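Local coordinates for putative O-acetylhomoserine (Thiol)-lyase (Campylobacter jejuni, PDB 4OC9), which probably uses pyridoxal 5'-phosphate to make homocysteine or related thiol-derived amino acids from O-acetylhomoserine, at residues A76-G84 against I263-L274. Residues are numbered along the deposited sequence; the frame is centred on the assembly and turned at random.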
loop_
_atom_site.group_PDB
_atom_site.type_symbol
_atom_site.label_atom_id
_atom_site.label_comp_id
_atom_site.label_asym_id
_atom_site.label_seq_id
_atom_site.Cartn_x
_atom_site.Cartn_y
_atom_site.Cartn_z
ATOM N N ALA D 76 2.148 27.306 -11.519
ATOM C CA ALA D 76 0.922 26.978 -12.275
ATOM C C ALA D 76 0.526 25.518 -12.367
ATOM O O ALA D 76 -0.652 25.179 -12.190
ATOM C CB ALA D 76 1.049 27.513 -13.711
ATOM N N PHE D 77 1.485 24.666 -12.666
ATOM C CA PHE D 77 1.185 23.253 -12.825
ATOM C C PHE D 77 2.399 22.403 -12.374
ATOM O O PHE D 77 3.558 22.804 -12.502
ATOM C CB PHE D 77 0.820 22.997 -14.303
ATOM C CG PHE D 77 0.079 21.705 -14.542
ATOM C CD1 PHE D 77 -1.287 21.669 -14.464
ATOM C CD2 PHE D 77 0.755 20.529 -14.861
ATOM C CE1 PHE D 77 -1.996 20.477 -14.638
ATOM C CE2 PHE D 77 0.068 19.348 -15.029
ATOM C CZ PHE D 77 -1.317 19.320 -14.935
ATOM N N GLY D 78 2.109 21.231 -11.819
ATOM C CA GLY D 78 3.161 20.358 -11.344
ATOM C C GLY D 78 2.948 18.946 -11.791
ATOM O O GLY D 78 1.826 18.482 -11.916
ATOM N N ILE D 79 4.052 18.269 -12.042
ATOM C CA ILE D 79 4.046 16.892 -12.515
ATOM C C ILE D 79 4.955 15.965 -11.749
ATOM O O ILE D 79 6.167 16.101 -11.805
ATOM C CB ILE D 79 4.483 16.825 -13.994
ATOM C CG1 ILE D 79 3.371 17.421 -14.859
ATOM C CG2 ILE D 79 4.676 15.376 -14.436
ATOM C CD1 ILE D 79 3.709 17.528 -16.310
ATOM N N PRO D 80 4.355 15.022 -11.029
ATOM C CA PRO D 80 5.148 14.076 -10.280
ATOM C C PRO D 80 5.662 12.976 -11.166
ATOM O O PRO D 80 4.968 12.522 -12.067
ATOM C CB PRO D 80 4.154 13.523 -9.250
ATOM C CG PRO D 80 3.093 14.560 -9.166
ATOM C CD PRO D 80 2.945 14.983 -10.595
ATOM N N VAL D 81 6.864 12.549 -10.845
ATOM C CA VAL D 81 7.550 11.513 -11.556
ATOM C C VAL D 81 8.171 10.523 -10.578
ATOM O O VAL D 81 8.143 10.744 -9.377
ATOM C CB VAL D 81 8.564 12.095 -12.547
ATOM C CG1 VAL D 81 7.824 12.853 -13.612
ATOM C CG2 VAL D 81 9.542 12.995 -11.860
ATOM N N ALA D 82 8.732 9.425 -11.094
ATOM C CA ALA D 82 9.289 8.357 -10.225
ATOM C C ALA D 82 10.363 8.717 -9.218
ATOM O O ALA D 82 10.538 8.020 -8.244
ATOM C CB ALA D 82 9.761 7.200 -11.072
ATOM N N SER D 83 11.134 9.751 -9.509
ATOM C CA SER D 83 12.187 10.155 -8.603
ATOM C C SER D 83 12.681 11.530 -8.922
ATOM O O SER D 83 12.364 12.088 -9.943
ATOM C CB SER D 83 13.376 9.224 -8.719
ATOM O OG SER D 83 13.993 9.349 -9.982
ATOM N N GLY D 84 13.435 12.080 -7.973
ATOM C CA GLY D 84 14.032 13.415 -8.091
ATOM C C GLY D 84 14.968 13.453 -9.303
ATOM O O GLY D 84 14.991 14.418 -10.039
ATOM N N ILE D 263 4.318 15.298 -20.214
ATOM C CA ILE D 263 3.359 14.230 -20.203
ATOM C C ILE D 263 3.243 13.443 -21.501
ATOM O O ILE D 263 3.455 12.209 -21.521
ATOM C CB ILE D 263 1.953 14.737 -19.869
ATOM C CG1 ILE D 263 1.919 15.306 -18.452
ATOM C CG2 ILE D 263 0.965 13.589 -19.974
ATOM C CD1 ILE D 263 0.592 15.907 -18.046
ATOM N N ILE D 264 2.890 14.141 -22.573
ATOM C CA ILE D 264 2.687 13.477 -23.871
ATOM C C ILE D 264 3.951 12.910 -24.524
ATOM O O ILE D 264 3.859 12.078 -25.432
ATOM C CB ILE D 264 1.946 14.378 -24.870
ATOM C CG1 ILE D 264 2.823 15.539 -25.351
ATOM C CG2 ILE D 264 0.634 14.827 -24.256
ATOM C CD1 ILE D 264 2.162 16.395 -26.415
ATOM N N THR D 265 5.114 13.354 -24.062
ATOM C CA THR D 265 6.337 12.851 -24.635
ATOM C C THR D 265 7.250 12.095 -23.661
ATOM O O THR D 265 7.424 10.889 -23.812
ATOM C CB THR D 265 7.147 13.977 -25.306
ATOM O OG1 THR D 265 6.339 14.645 -26.280
ATOM C CG2 THR D 265 8.385 13.414 -25.968
ATOM N N TRP D 266 7.742 12.761 -22.614
ATOM C CA TRP D 266 8.656 12.103 -21.684
ATOM C C TRP D 266 8.031 11.013 -20.792
ATOM O O TRP D 266 8.636 9.953 -20.602
ATOM C CB TRP D 266 9.426 13.129 -20.914
ATOM C CG TRP D 266 10.033 14.172 -21.847
ATOM C CD1 TRP D 266 9.741 15.502 -21.878
ATOM C CD2 TRP D 266 10.904 13.938 -22.954
ATOM N NE1 TRP D 266 10.449 16.116 -22.852
ATOM C CE2 TRP D 266 11.162 15.181 -23.544
ATOM C CE3 TRP D 266 11.537 12.801 -23.473
ATOM C CZ2 TRP D 266 12.024 15.335 -24.660
ATOM C CZ3 TRP D 266 12.396 12.952 -24.571
ATOM C CH2 TRP D 266 12.634 14.214 -25.144
ATOM N N LEU D 267 6.868 11.266 -20.215
ATOM C CA LEU D 267 6.229 10.228 -19.419
ATOM C C LEU D 267 5.715 9.142 -20.357
ATOM O O LEU D 267 5.963 7.971 -20.136
ATOM C CB LEU D 267 5.064 10.735 -18.553
ATOM C CG LEU D 267 5.419 11.412 -17.249
ATOM C CD1 LEU D 267 4.224 12.086 -16.595
ATOM C CD2 LEU D 267 6.025 10.361 -16.321
ATOM N N ARG D 268 5.040 9.552 -21.416
ATOM C CA ARG D 268 4.491 8.585 -22.335
ATOM C C ARG D 268 5.486 7.658 -22.967
ATOM O O ARG D 268 5.245 6.466 -23.056
ATOM C CB ARG D 268 3.703 9.280 -23.432
ATOM C CG ARG D 268 2.972 8.300 -24.324
ATOM C CD ARG D 268 2.020 9.003 -25.276
ATOM N NE ARG D 268 1.115 8.042 -25.938
ATOM C CZ ARG D 268 0.131 8.360 -26.786
ATOM N NH1 ARG D 268 -0.111 9.625 -27.121
ATOM N NH2 ARG D 268 -0.621 7.403 -27.306
ATOM N N ASP D 269 6.624 8.189 -23.384
ATOM C CA ASP D 269 7.629 7.351 -24.055
ATOM C C ASP D 269 8.784 6.827 -23.183
ATOM O O ASP D 269 9.327 5.782 -23.476
ATOM C CB ASP D 269 8.191 8.117 -25.273
ATOM C CG ASP D 269 7.092 8.569 -26.272
ATOM O OD1 ASP D 269 5.925 8.135 -26.165
ATOM O OD2 ASP D 269 7.415 9.382 -27.176
ATOM N N LEU D 270 9.218 7.592 -22.188
ATOM C CA LEU D 270 10.335 7.159 -21.311
ATOM C C LEU D 270 9.819 6.457 -20.059
ATOM O O LEU D 270 10.527 5.637 -19.459
ATOM C CB LEU D 270 11.306 8.287 -20.999
ATOM C CG LEU D 270 12.348 8.751 -22.048
ATOM C CD1 LEU D 270 11.753 8.782 -23.427
ATOM C CD2 LEU D 270 13.114 10.066 -21.792
ATOM N N GLY D 271 8.595 6.796 -19.662
ATOM C CA GLY D 271 7.935 6.143 -18.542
ATOM C C GLY D 271 8.411 6.102 -17.119
ATOM O O GLY D 271 8.295 5.053 -16.477
ATOM N N ALA D 272 8.937 7.210 -16.632
ATOM C CA ALA D 272 9.418 7.307 -15.258
ATOM C C ALA D 272 8.232 7.788 -14.416
ATOM O O ALA D 272 8.246 8.826 -13.777
ATOM C CB ALA D 272 10.574 8.258 -15.155
ATOM N N SER D 273 7.214 6.967 -14.425
ATOM C CA SER D 273 5.975 7.229 -13.747
ATOM C C SER D 273 5.987 6.962 -12.243
ATOM O O SER D 273 6.610 6.029 -11.715
ATOM C CB SER D 273 4.878 6.529 -14.570
ATOM O OG SER D 273 3.551 6.688 -14.112
ATOM N N LEU D 274 5.328 7.854 -11.540
ATOM C CA LEU D 274 5.245 7.744 -10.103
ATOM C C LEU D 274 4.082 6.817 -9.726
ATOM O O LEU D 274 2.926 7.105 -10.039
ATOM C CB LEU D 274 5.027 9.123 -9.457
ATOM C CG LEU D 274 4.971 9.122 -7.913
ATOM C CD1 LEU D 274 6.284 8.639 -7.307
ATOM C CD2 LEU D 274 4.654 10.503 -7.362
HETATM O O HOH W 1 4.145 9.758 -13.066
#
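Strand 77-81, outermost within this chain in the seven-stranded sheet of this fold-type-I pyridoxal-phosphate enzyme, leads straight into the cofactor's phosphate site and packs against the end of helix 257-270 and the turn after it. Strand 77-81 and helix segment 263-270 run nearly parallel, at 9°. Ile79 reaches the helix with both branches: CD1, at the end of an extended chain (chi2 175°), lies 3.6 Å from Ile263 CG1, while CG2 meets Leu267 CD1 at 4.0 Å. The other Leu267 methyl, CD2, touches Val81 CG1. Beyond Gly271, which leaves the helix with positive phi, Ala272 centres an inverse gamma turn and its O takes the N-H of Ala82 (2.8 Å, 158°), the donor standing above the carbonyl plane. A water bridges the backbones, donating to Pro80 O and accepting from Leu274 N at 2.7 Å. Leu274 spreads its methyls over the strand end, CD2 on Pro80 CB (3.6 Å) and CD1 beside Val81 O. Gly84 N, opening helix 84-93, hydrogen-bonds the phosphate of the modified lysine at position 206. Strand 217-221 pairs with 77-81, Leu65 of helix 60-73 touches both Pro80 and Leu274, and Ser83 OG is hydrogen-bonded to Gly271 O of the second subunit.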